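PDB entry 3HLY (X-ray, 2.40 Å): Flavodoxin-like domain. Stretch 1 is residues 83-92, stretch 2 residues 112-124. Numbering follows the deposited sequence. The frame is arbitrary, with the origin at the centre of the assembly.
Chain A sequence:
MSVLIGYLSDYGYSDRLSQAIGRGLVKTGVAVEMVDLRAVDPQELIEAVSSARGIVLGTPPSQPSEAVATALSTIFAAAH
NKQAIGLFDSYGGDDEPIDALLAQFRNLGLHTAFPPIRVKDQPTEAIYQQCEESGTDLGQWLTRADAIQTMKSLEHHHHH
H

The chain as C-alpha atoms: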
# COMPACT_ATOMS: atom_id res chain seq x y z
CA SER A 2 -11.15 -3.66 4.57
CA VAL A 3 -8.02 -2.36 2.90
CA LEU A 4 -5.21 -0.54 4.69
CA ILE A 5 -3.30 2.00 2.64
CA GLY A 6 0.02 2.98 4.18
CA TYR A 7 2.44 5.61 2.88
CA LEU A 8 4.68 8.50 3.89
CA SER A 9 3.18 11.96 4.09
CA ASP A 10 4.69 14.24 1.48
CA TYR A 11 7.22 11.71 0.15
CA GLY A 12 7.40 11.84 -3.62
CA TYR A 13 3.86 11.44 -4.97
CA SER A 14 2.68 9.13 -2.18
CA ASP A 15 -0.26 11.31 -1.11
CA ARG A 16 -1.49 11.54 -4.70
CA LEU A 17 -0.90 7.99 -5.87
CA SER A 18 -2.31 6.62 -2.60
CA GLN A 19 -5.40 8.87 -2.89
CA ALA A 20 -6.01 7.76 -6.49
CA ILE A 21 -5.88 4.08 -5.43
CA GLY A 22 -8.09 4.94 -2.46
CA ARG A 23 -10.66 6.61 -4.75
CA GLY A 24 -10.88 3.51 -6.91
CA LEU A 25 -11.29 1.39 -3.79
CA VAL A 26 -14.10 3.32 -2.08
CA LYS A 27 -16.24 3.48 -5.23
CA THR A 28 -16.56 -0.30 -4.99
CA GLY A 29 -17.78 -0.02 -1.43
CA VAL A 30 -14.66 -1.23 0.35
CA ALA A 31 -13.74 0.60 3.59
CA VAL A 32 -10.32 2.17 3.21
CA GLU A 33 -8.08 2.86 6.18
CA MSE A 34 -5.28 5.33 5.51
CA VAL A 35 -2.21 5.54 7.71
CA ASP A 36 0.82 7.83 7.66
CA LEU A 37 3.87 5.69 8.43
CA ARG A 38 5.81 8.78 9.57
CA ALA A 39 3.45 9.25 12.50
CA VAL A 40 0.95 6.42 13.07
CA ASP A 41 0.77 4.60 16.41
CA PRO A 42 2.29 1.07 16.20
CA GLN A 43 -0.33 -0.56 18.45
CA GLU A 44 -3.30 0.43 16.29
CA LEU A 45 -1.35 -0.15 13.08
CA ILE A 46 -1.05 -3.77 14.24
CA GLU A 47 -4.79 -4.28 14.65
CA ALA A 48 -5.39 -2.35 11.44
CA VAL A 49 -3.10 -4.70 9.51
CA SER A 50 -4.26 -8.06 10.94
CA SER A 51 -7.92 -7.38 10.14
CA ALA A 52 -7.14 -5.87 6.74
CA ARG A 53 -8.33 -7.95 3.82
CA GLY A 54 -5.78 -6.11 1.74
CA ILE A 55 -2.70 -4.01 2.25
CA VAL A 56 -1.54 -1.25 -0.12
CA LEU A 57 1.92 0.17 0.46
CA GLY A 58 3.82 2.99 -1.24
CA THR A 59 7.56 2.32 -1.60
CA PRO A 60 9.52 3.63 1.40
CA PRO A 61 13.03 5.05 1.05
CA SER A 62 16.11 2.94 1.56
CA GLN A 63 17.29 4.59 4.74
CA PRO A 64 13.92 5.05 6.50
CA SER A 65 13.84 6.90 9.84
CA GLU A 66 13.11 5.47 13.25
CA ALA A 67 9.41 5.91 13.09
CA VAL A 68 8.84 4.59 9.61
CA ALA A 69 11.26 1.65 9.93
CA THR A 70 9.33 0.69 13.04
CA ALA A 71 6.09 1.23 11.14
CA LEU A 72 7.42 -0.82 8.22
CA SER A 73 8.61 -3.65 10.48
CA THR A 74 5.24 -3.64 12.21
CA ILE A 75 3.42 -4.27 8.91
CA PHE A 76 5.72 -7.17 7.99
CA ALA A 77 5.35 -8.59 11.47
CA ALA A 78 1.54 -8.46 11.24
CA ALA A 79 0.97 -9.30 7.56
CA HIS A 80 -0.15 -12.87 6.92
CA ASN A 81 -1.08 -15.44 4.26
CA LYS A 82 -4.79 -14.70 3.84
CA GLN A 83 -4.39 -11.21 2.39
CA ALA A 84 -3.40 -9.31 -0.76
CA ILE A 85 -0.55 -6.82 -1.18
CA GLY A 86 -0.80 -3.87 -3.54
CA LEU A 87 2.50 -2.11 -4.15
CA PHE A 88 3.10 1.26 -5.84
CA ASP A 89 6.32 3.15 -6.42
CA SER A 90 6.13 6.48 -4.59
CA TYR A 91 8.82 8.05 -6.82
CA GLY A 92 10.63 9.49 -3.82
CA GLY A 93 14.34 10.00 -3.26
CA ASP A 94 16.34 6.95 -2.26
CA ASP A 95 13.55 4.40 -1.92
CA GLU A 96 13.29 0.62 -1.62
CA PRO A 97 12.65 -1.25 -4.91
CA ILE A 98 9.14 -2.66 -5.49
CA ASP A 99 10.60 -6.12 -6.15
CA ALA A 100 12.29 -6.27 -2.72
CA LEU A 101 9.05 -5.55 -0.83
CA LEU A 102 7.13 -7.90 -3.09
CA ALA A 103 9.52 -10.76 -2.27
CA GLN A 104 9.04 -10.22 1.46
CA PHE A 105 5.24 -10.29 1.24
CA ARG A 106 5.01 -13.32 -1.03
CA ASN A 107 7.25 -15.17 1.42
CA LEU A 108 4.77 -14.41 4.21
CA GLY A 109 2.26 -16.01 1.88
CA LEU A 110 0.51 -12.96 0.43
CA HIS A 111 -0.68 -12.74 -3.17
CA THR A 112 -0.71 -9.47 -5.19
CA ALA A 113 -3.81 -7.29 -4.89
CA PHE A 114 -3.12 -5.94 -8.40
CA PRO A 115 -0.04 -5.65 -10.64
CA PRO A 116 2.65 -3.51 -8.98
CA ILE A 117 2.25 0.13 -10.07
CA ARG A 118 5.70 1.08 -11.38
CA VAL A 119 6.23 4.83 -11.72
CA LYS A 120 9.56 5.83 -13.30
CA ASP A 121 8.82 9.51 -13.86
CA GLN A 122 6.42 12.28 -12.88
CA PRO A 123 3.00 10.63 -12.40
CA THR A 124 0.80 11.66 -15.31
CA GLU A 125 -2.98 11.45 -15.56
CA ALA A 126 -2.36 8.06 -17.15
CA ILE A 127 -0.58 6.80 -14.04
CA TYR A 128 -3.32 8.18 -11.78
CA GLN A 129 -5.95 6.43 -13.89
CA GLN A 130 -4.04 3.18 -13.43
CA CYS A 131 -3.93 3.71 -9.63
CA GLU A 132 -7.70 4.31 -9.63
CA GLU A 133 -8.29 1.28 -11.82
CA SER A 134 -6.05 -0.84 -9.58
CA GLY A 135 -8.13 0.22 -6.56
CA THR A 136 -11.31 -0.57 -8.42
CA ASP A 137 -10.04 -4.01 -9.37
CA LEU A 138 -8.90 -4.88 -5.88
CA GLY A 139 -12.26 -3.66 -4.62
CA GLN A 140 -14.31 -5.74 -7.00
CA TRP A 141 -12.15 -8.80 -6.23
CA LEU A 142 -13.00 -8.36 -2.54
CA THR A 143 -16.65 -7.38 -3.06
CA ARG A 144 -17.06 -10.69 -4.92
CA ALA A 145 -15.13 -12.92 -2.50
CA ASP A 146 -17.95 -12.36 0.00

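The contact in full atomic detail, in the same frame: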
# COMPACT_ATOMS: atom_id res chain seq x y z
N GLN A 83 -4.14 -12.52 2.98
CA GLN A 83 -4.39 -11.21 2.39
C GLN A 83 -3.60 -10.85 1.13
O GLN A 83 -2.64 -11.54 0.76
CB GLN A 83 -4.19 -10.14 3.47
CG GLN A 83 -2.83 -10.18 4.18
CD GLN A 83 -2.87 -9.52 5.56
OE1 GLN A 83 -1.84 -9.32 6.20
NE2 GLN A 83 -4.08 -9.18 6.02
N ALA A 84 -4.04 -9.78 0.47
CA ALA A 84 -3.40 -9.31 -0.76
C ALA A 84 -2.51 -8.09 -0.49
O ALA A 84 -2.78 -7.31 0.42
CB ALA A 84 -4.46 -8.95 -1.79
N ILE A 85 -1.47 -7.93 -1.30
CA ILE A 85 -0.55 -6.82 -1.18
C ILE A 85 -0.54 -6.03 -2.48
O ILE A 85 -0.32 -6.59 -3.56
CB ILE A 85 0.89 -7.31 -0.88
CG1 ILE A 85 1.85 -6.12 -0.85
CG2 ILE A 85 1.34 -8.33 -1.91
CD1 ILE A 85 1.58 -5.17 0.29
N GLY A 86 -0.83 -4.74 -2.38
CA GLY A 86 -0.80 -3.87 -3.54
C GLY A 86 0.38 -2.95 -3.33
O GLY A 86 0.46 -2.26 -2.33
N LEU A 87 1.33 -2.96 -4.26
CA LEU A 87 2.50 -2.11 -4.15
C LEU A 87 2.50 -1.03 -5.24
O LEU A 87 2.04 -1.26 -6.35
CB LEU A 87 3.76 -2.97 -4.28
CG LEU A 87 3.97 -3.95 -3.12
CD1 LEU A 87 5.12 -4.90 -3.42
CD2 LEU A 87 4.25 -3.16 -1.83
N PHE A 88 2.98 0.16 -4.89
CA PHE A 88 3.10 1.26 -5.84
C PHE A 88 4.36 2.05 -5.54
O PHE A 88 4.69 2.32 -4.39
CB PHE A 88 1.86 2.17 -5.81
CG PHE A 88 1.74 3.04 -4.59
CD1 PHE A 88 2.39 4.27 -4.52
CD2 PHE A 88 0.90 2.68 -3.53
CE1 PHE A 88 2.19 5.13 -3.43
CE2 PHE A 88 0.69 3.54 -2.43
CZ PHE A 88 1.34 4.76 -2.38
N ASP A 89 5.10 2.38 -6.59
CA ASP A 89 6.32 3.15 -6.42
C ASP A 89 5.94 4.60 -6.11
O ASP A 89 5.20 5.22 -6.87
CB ASP A 89 7.16 3.07 -7.70
CG ASP A 89 8.55 3.64 -7.51
OD1 ASP A 89 9.44 3.27 -8.31
OD2 ASP A 89 8.75 4.45 -6.58
N SER A 90 6.44 5.12 -5.00
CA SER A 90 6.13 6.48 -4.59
C SER A 90 6.91 7.56 -5.35
O SER A 90 6.56 8.74 -5.29
CB SER A 90 6.37 6.63 -3.09
OG SER A 90 7.71 6.31 -2.76
N TYR A 91 7.96 7.14 -6.06
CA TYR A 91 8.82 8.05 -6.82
C TYR A 91 9.44 9.08 -5.89
O TYR A 91 9.40 10.28 -6.17
CB TYR A 91 8.03 8.75 -7.93
CG TYR A 91 8.90 9.38 -9.00
CD1 TYR A 91 9.93 8.66 -9.62
CD2 TYR A 91 8.67 10.69 -9.44
CE1 TYR A 91 10.70 9.23 -10.63
CE2 TYR A 91 9.44 11.27 -10.46
CZ TYR A 91 10.45 10.53 -11.05
OH TYR A 91 11.21 11.09 -12.05
N GLY A 92 10.01 8.61 -4.79
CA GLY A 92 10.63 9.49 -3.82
C GLY A 92 12.10 9.78 -4.11
O GLY A 92 12.47 10.04 -5.26
N THR A 112 -0.62 -10.89 -4.80
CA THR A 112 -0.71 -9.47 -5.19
C THR A 112 -2.16 -9.01 -5.26
O THR A 112 -3.03 -9.74 -5.71
CB THR A 112 -0.07 -9.21 -6.56
OG1 THR A 112 -0.73 -10.01 -7.55
CG2 THR A 112 1.41 -9.53 -6.53
N ALA A 113 -2.43 -7.78 -4.83
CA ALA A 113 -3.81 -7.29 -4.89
C ALA A 113 -4.12 -6.79 -6.30
O ALA A 113 -5.27 -6.73 -6.71
CB ALA A 113 -4.02 -6.19 -3.86
N PHE A 114 -3.06 -6.43 -7.02
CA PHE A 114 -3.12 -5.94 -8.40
C PHE A 114 -1.67 -5.87 -8.89
O PHE A 114 -0.74 -5.98 -8.09
CB PHE A 114 -3.78 -4.54 -8.48
CG PHE A 114 -3.30 -3.53 -7.45
CD1 PHE A 114 -4.13 -3.14 -6.39
CD2 PHE A 114 -2.03 -2.95 -7.55
CE1 PHE A 114 -3.71 -2.17 -5.44
CE2 PHE A 114 -1.60 -1.98 -6.61
CZ PHE A 114 -2.43 -1.60 -5.56
N PRO A 115 -1.44 -5.71 -10.21
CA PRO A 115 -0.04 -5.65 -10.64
C PRO A 115 0.68 -4.43 -10.05
O PRO A 115 0.15 -3.32 -10.04
CB PRO A 115 -0.14 -5.55 -12.17
CG PRO A 115 -1.41 -6.32 -12.48
CD PRO A 115 -2.36 -5.87 -11.35
N PRO A 116 1.92 -4.63 -9.56
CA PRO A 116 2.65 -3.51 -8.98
C PRO A 116 2.57 -2.26 -9.88
O PRO A 116 2.73 -2.36 -11.09
CB PRO A 116 4.07 -4.06 -8.86
CG PRO A 116 3.81 -5.52 -8.51
CD PRO A 116 2.70 -5.88 -9.48
N ILE A 117 2.33 -1.10 -9.28
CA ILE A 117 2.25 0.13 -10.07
C ILE A 117 3.62 0.79 -10.11
O ILE A 117 4.01 1.52 -9.20
CB ILE A 117 1.23 1.10 -9.46
CG1 ILE A 117 -0.16 0.45 -9.48
CG2 ILE A 117 1.24 2.41 -10.24
CD1 ILE A 117 -1.17 1.16 -8.56
N ARG A 118 4.35 0.55 -11.20
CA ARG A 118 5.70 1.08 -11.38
C ARG A 118 5.78 2.47 -12.01
O ARG A 118 5.57 2.64 -13.20
CB ARG A 118 6.49 0.09 -12.23
CG ARG A 118 6.42 -1.34 -11.69
CD ARG A 118 7.20 -2.33 -12.53
NE ARG A 118 7.03 -3.69 -12.03
CZ ARG A 118 7.77 -4.25 -11.08
NH1 ARG A 118 7.51 -5.49 -10.68
NH2 ARG A 118 8.78 -3.59 -10.53
N VAL A 119 6.10 3.48 -11.20
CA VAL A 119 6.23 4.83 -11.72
C VAL A 119 7.72 5.19 -11.82
O VAL A 119 8.44 5.18 -10.83
CB VAL A 119 5.50 5.85 -10.82
CG1 VAL A 119 4.03 5.47 -10.71
CG2 VAL A 119 6.13 5.90 -9.45
N LYS A 120 8.16 5.49 -13.04
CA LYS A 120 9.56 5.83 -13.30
C LYS A 120 9.67 7.22 -13.90
O LYS A 120 10.46 7.46 -14.81
CB LYS A 120 10.19 4.80 -14.24
N ASP A 121 8.85 8.13 -13.39
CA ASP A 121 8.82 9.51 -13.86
C ASP A 121 7.65 10.22 -13.18
O ASP A 121 6.91 9.62 -12.42
CB ASP A 121 8.64 9.55 -15.37
N GLN A 122 7.50 11.51 -13.46
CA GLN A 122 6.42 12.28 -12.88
C GLN A 122 5.07 11.63 -13.21
O GLN A 122 4.72 11.46 -14.37
CB GLN A 122 6.43 13.70 -13.43
CG GLN A 122 5.40 14.61 -12.81
CD GLN A 122 5.31 15.92 -13.56
OE1 GLN A 122 6.33 16.54 -13.88
NE2 GLN A 122 4.08 16.37 -13.83
N PRO A 123 4.31 11.25 -12.18
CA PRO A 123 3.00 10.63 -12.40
C PRO A 123 2.12 11.49 -13.28
O PRO A 123 1.86 12.65 -12.97
CB PRO A 123 2.45 10.50 -10.99
CG PRO A 123 3.67 10.22 -10.19
CD PRO A 123 4.67 11.22 -10.75
N THR A 124 1.67 10.93 -14.40
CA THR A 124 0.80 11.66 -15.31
C THR A 124 -0.63 11.24 -15.01
O THR A 124 -0.87 10.42 -14.12
CB THR A 124 1.12 11.32 -16.78
OG1 THR A 124 1.00 9.90 -16.98
CG2 THR A 124 2.53 11.76 -17.15
O HOH W 1 1.21 -5.12 -5.94

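The contact runs along the strand 84-88 and the loop that follows it. It is built first on the backbone. Three hydrogen bonds join the two stretches, and all three are between main-chain atoms. A113 N donates to I85 O at 2.7 Å. I117 N donates to L87 O at 2.9 Å. D89 N donates to I117 O at 3.0 Å. The angles at hydrogen lie between 164° and 172°, so each N-H points almost straight at its acceptor.

The pairing is not one continuous ladder. I85 bridges T112 in parallel fashion, with CA atoms 4.8 Å apart, and their side chains diverge. F88 bridges I117 as a single bridge, with CA atoms 4.5 Å apart. The register shifts by two residues between these points: two residues separate the bridges on the first stretch and four, A113 to P116, on the second.

One water links the two stretches between the bridges. The water donates to I85 O at 3.2 Å and to F114 O at 3.0 Å, and accepts from L87 N at 2.7 Å. The L87 amide thus reaches the other stretch through water. I85 O receives both this water and A113 N.

CA-H...O contacts accompany the direct bonds and use the same acceptors. T112 CA lies 3.3 Å from I85 O, P116 CA 3.5 Å from L87 O, and F88 CA 3.5 Å from I117 O. Each carbonyl therefore meets an amide and a neighbouring CA together.

The aromatic contact near the middle depends on a glycine. The F114 side chain leaves its backbone sideways, but its end comes nearer to the strand. G86 CA sits over one face of the ring, 3.8 Å from the F114 ring centroid and 27° off the normal, a CH-pi contact. The closest atoms are G86 CA and F114 CZ, at 3.4 Å. An ideal CB on G86 would fall 2.4 Å from F114 CZ, a clash, so the ring occupies the space that a side chain would need. L87 O lies at the edge of the same ring, near its plane.

Apolar side chains pack at several points. A84 CB and A113 CB point toward the opposing stretches and meet at 3.5 Å. F88 CB and I117 CB are 3.9 Å apart, although the F88 ring itself leads away. Y91 CB touches V119 CG2 at 3.7 Å.

Y91 has the largest area covered by the other stretch. Its ring lies along the segment from V119 to P123, with D121 C over one face. Y91 CD2 reaches P123 CD at 4.2 Å. The side chains of K120 and D121 are modelled only to CB, so their outer atoms cannot be assessed.

Within the first stretch, Y91 N donates to D89 OD2 at 2.9 Å, tying the turn together. D89 OD1 lies 3.3 Å from V119 O, but both are acceptors and no hydrogen bond forms.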